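Local coordinates for protein polysaccharide deacetylase (Streptococcus pyogenes, PDB 6DQ3) that removes N-acetyl groups from the cell wall linkage unit of streptococcal rhamnopolysaccharides as a zinc metalloenzyme of carbohydrate esterase family 4, at residues L12-I17 / L74-S79. Residues are numbered along the deposited sequence; the frame is centred on the assembly and turned at random.
Sequences LMYHAI and LTFDDS. With ZN (zinc ion), chain D; ACT (acetate ion), chain C.
Leu12, Met13 and Tyr14 pair in parallel with Leu74, Thr75 and Phe76, joining strands 8-14 and 71-77 at the C-terminal ends that lead into the active site. Leu12 O accepts two hydrogen bonds from Thr75: the backbone N at 2.9 Å, and OG1 at 2.7 Å, tilted 31° from the carbonyl plane. Thr75 OG1 sits between its own backbone N and carbonyl carbon (chi1 71°), facing that oxygen, and also accepts a hydrogen bond from Arg212. Tyr14 N returns a nearly straight hydrogen bond to Thr75 O (173°). On the face covered by helices 34-46 and 81-93, the Tyr14 and Phe76 rings run side by side, nearly parallel but slid apart, putting Tyr14 CB over the Phe76 face, 3.6 Å from its centroid, as a CH-pi contact; Ile17 CD1 meets the Phe76 edge. Thr75-Asp78 form the TFDD motif of NodB-type deacetylases, on a distorted beta/alpha barrel: Asp78 OD1 binds zinc at 2.1 Å alongside His133, His137 and a water. Both acetate oxygens bind the zinc, and O also accepts a hydrogen bond from His15 NE2 (2.7 Å). Asp77 OD2, salt-bridged to Arg212, lies 3.4 Å from His15 CE1, its carboxylate perpendicular to the imidazole.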
ATOM      1  N   LEU A  12      -3.229   6.217  -2.385  1.00 30.45           N
ATOM      2  CA  LEU A  12      -4.504   5.720  -1.897  1.00 30.55           C
ATOM      3  C   LEU A  12      -4.286   4.516  -0.993  1.00 28.91           C
ATOM      4  O   LEU A  12      -3.487   3.626  -1.298  1.00 28.29           O
ATOM      5  CB  LEU A  12      -5.416   5.346  -3.065  1.00 30.55           C
ATOM      6  CG  LEU A  12      -5.671   6.457  -4.088  1.00 33.00           C
ATOM      7  CD1 LEU A  12      -6.715   5.995  -5.108  1.00 34.08           C
ATOM      8  CD2 LEU A  12      -6.094   7.752  -3.423  1.00 32.05           C
ATOM      9  N   MET A  13      -4.998   4.503   0.128  1.00 27.15           N
ATOM     10  CA  MET A  13      -4.912   3.419   1.096  1.00 27.48           C
ATOM     11  C   MET A  13      -6.227   2.651   1.090  1.00 30.46           C
ATOM     12  O   MET A  13      -7.238   3.132   1.614  1.00 28.11           O
ATOM     13  CB  MET A  13      -4.602   3.941   2.498  1.00 32.18           C
ATOM     14  CG  MET A  13      -4.630   2.844   3.559  1.00 34.23           C
ATOM     15  SD  MET A  13      -4.175   3.405   5.208  1.00 36.94           S
ATOM     16  CE  MET A  13      -5.361   4.716   5.469  1.00 40.37           C
ATOM     17  N   TYR A  14      -6.194   1.460   0.503  1.00 28.42           N
ATOM     18  CA  TYR A  14      -7.280   0.491   0.523  1.00 32.32           C
ATOM     19  C   TYR A  14      -6.997  -0.580   1.573  1.00 33.68           C
ATOM     20  O   TYR A  14      -5.851  -0.820   1.953  1.00 30.27           O
ATOM     21  CB  TYR A  14      -7.434  -0.197  -0.841  1.00 28.28           C
ATOM     22  CG  TYR A  14      -7.984   0.650  -1.960  1.00 30.57           C
ATOM     23  CD1 TYR A  14      -7.138   1.373  -2.783  1.00 27.40           C
ATOM     24  CD2 TYR A  14      -9.347   0.706  -2.211  1.00 29.67           C
ATOM     25  CE1 TYR A  14      -7.632   2.147  -3.813  1.00 29.48           C
ATOM     26  CE2 TYR A  14      -9.852   1.471  -3.238  1.00 30.82           C
ATOM     27  CZ  TYR A  14      -8.992   2.193  -4.036  1.00 31.95           C
ATOM     28  OH  TYR A  14      -9.492   2.956  -5.060  1.00 32.82           O
ATOM     29  N   HIS A  15      -8.059  -1.248   2.021  1.00 31.25           N
ATOM     30  CA  HIS A  15      -7.915  -2.436   2.852  1.00 31.76           C
ATOM     31  C   HIS A  15      -8.793  -3.522   2.244  1.00 32.39           C
ATOM     32  O   HIS A  15      -8.400  -4.158   1.257  1.00 32.70           O
ATOM     33  CB  HIS A  15      -8.264  -2.132   4.307  1.00 33.88           C
ATOM     34  CG  HIS A  15      -7.126  -1.518   5.068  1.00 36.15           C
ATOM     35  ND1 HIS A  15      -6.774  -0.192   4.935  1.00 39.64           N
ATOM     36  CD2 HIS A  15      -6.245  -2.056   5.945  1.00 42.56           C
ATOM     37  CE1 HIS A  15      -5.735   0.066   5.712  1.00 40.86           C
ATOM     38  NE2 HIS A  15      -5.397  -1.046   6.340  1.00 42.06           N
ATOM     39  N   ALA A  16      -9.995  -3.700   2.776  1.00 33.98           N
ATOM     40  CA  ALA A  16     -10.875  -4.766   2.307  1.00 28.82           C
ATOM     41  C   ALA A  16     -11.666  -4.347   1.076  1.00 32.36           C
ATOM     42  O   ALA A  16     -12.230  -3.251   1.026  1.00 31.29           O
ATOM     43  CB  ALA A  16     -11.843  -5.176   3.412  1.00 31.28           C
ATOM     44  N   ILE A  17     -11.725  -5.235   0.086  1.00 34.70           N
ATOM     45  CA  ILE A  17     -12.596  -5.059  -1.072  1.00 30.02           C
ATOM     46  C   ILE A  17     -13.267  -6.401  -1.333  1.00 32.53           C
ATOM     47  O   ILE A  17     -12.631  -7.326  -1.853  1.00 29.80           O
ATOM     48  CB  ILE A  17     -11.847  -4.581  -2.326  1.00 32.35           C
ATOM     49  CG1 ILE A  17     -11.102  -3.282  -2.007  1.00 35.82           C
ATOM     50  CG2 ILE A  17     -12.820  -4.370  -3.471  1.00 35.52           C
ATOM     51  CD1 ILE A  17     -10.347  -2.679  -3.176  1.00 35.60           C
ATOM     52  N   LEU A  74      -1.390   3.199  -5.764  1.00 28.01           N
ATOM     53  CA  LEU A  74      -2.437   2.399  -5.146  1.00 23.59           C
ATOM     54  C   LEU A  74      -1.794   1.435  -4.157  1.00 23.63           C
ATOM     55  O   LEU A  74      -0.982   0.590  -4.556  1.00 27.44           O
ATOM     56  CB  LEU A  74      -3.224   1.614  -6.195  1.00 30.74           C
ATOM     57  CG  LEU A  74      -3.858   2.340  -7.379  1.00 27.88           C
ATOM     58  CD1 LEU A  74      -4.597   1.323  -8.251  1.00 26.93           C
ATOM     59  CD2 LEU A  74      -4.774   3.433  -6.903  1.00 30.73           C
ATOM     60  N   THR A  75      -2.158   1.551  -2.878  1.00 25.65           N
ATOM     61  CA  THR A  75      -1.606   0.690  -1.841  1.00 27.24           C
ATOM     62  C   THR A  75      -2.710  -0.036  -1.083  1.00 29.07           C
ATOM     63  O   THR A  75      -3.781   0.524  -0.826  1.00 26.93           O
ATOM     64  CB  THR A  75      -0.736   1.475  -0.836  1.00 27.74           C
ATOM     65  OG1 THR A  75      -1.550   2.321  -0.013  1.00 28.14           O
ATOM     66  CG2 THR A  75       0.300   2.323  -1.567  1.00 26.70           C
ATOM     67  N   PHE A  76      -2.422  -1.284  -0.718  1.00 30.47           N
ATOM     68  CA  PHE A  76      -3.320  -2.150   0.037  1.00 31.85           C
ATOM     69  C   PHE A  76      -2.537  -2.731   1.204  1.00 29.73           C
ATOM     70  O   PHE A  76      -1.471  -3.318   0.997  1.00 34.39           O
ATOM     71  CB  PHE A  76      -3.855  -3.308  -0.823  1.00 31.48           C
ATOM     72  CG  PHE A  76      -4.817  -2.893  -1.903  1.00 31.27           C
ATOM     73  CD1 PHE A  76      -4.388  -2.162  -2.993  1.00 34.80           C
ATOM     74  CD2 PHE A  76      -6.151  -3.268  -1.835  1.00 38.31           C
ATOM     75  CE1 PHE A  76      -5.275  -1.793  -3.987  1.00 37.62           C
ATOM     76  CE2 PHE A  76      -7.039  -2.899  -2.825  1.00 36.43           C
ATOM     77  CZ  PHE A  76      -6.600  -2.162  -3.900  1.00 31.23           C
ATOM     78  N   ASP A  77      -3.070  -2.617   2.414  1.00 29.66           N
ATOM     79  CA  ASP A  77      -2.399  -3.176   3.578  1.00 25.80           C
ATOM     80  C   ASP A  77      -2.969  -4.542   3.957  1.00 27.93           C
ATOM     81  O   ASP A  77      -4.104  -4.889   3.610  1.00 30.06           O
ATOM     82  CB  ASP A  77      -2.506  -2.233   4.787  1.00 31.02           C
ATOM     83  CG  ASP A  77      -1.933  -0.857   4.517  1.00 30.54           C
ATOM     84  OD1 ASP A  77      -1.081  -0.723   3.616  1.00 31.64           O
ATOM     85  OD2 ASP A  77      -2.330   0.097   5.218  1.00 34.03           O
ATOM     86  N   ASP A  78      -2.128  -5.323   4.654  1.00 29.15           N
ATOM     87  CA  ASP A  78      -2.500  -6.509   5.431  1.00 26.71           C
ATOM     88  C   ASP A  78      -2.572  -7.791   4.609  1.00 27.10           C
ATOM     89  O   ASP A  78      -2.946  -8.849   5.134  1.00 28.33           O
ATOM     90  CB  ASP A  78      -3.839  -6.269   6.144  1.00 28.91           C
ATOM     91  CG  ASP A  78      -3.750  -5.223   7.238  1.00 36.93           C
ATOM     92  OD1 ASP A  78      -2.624  -4.836   7.584  1.00 31.66           O
ATOM     93  OD2 ASP A  78      -4.802  -4.768   7.737  1.00 32.22           O
ATOM     94  N   SER A  79      -2.186  -7.716   3.345  1.00 22.97           N
ATOM     95  CA  SER A  79      -2.036  -8.872   2.463  1.00 24.85           C
ATOM     96  C   SER A  79      -3.177  -9.872   2.647  1.00 27.20           C
ATOM     97  O   SER A  79      -2.968 -11.062   2.893  1.00 25.80           O
ATOM     98  CB  SER A  79      -0.675  -9.539   2.678  1.00 24.20           C
ATOM     99  OG  SER A  79      -0.376  -9.674   4.058  1.00 31.37           O
TER
HETATM  100 ZN    ZN D 402      -2.049  -3.379   8.922  1.00 33.15          ZN
HETATM  101  C   ACT C 401      -2.517  -0.846   8.694  1.00 29.91           C
HETATM  102  O   ACT C 401      -3.169  -1.514   7.866  1.00 30.40           O
HETATM  103  OXT ACT C 401      -1.950  -1.288   9.711  1.00 30.72           O
HETATM  104  CH3 ACT C 401      -2.405   0.568   8.425  1.00 28.82           C
HETATM  105  O   HOH W   1      -4.208  -3.429   9.925  1.00 30.86           O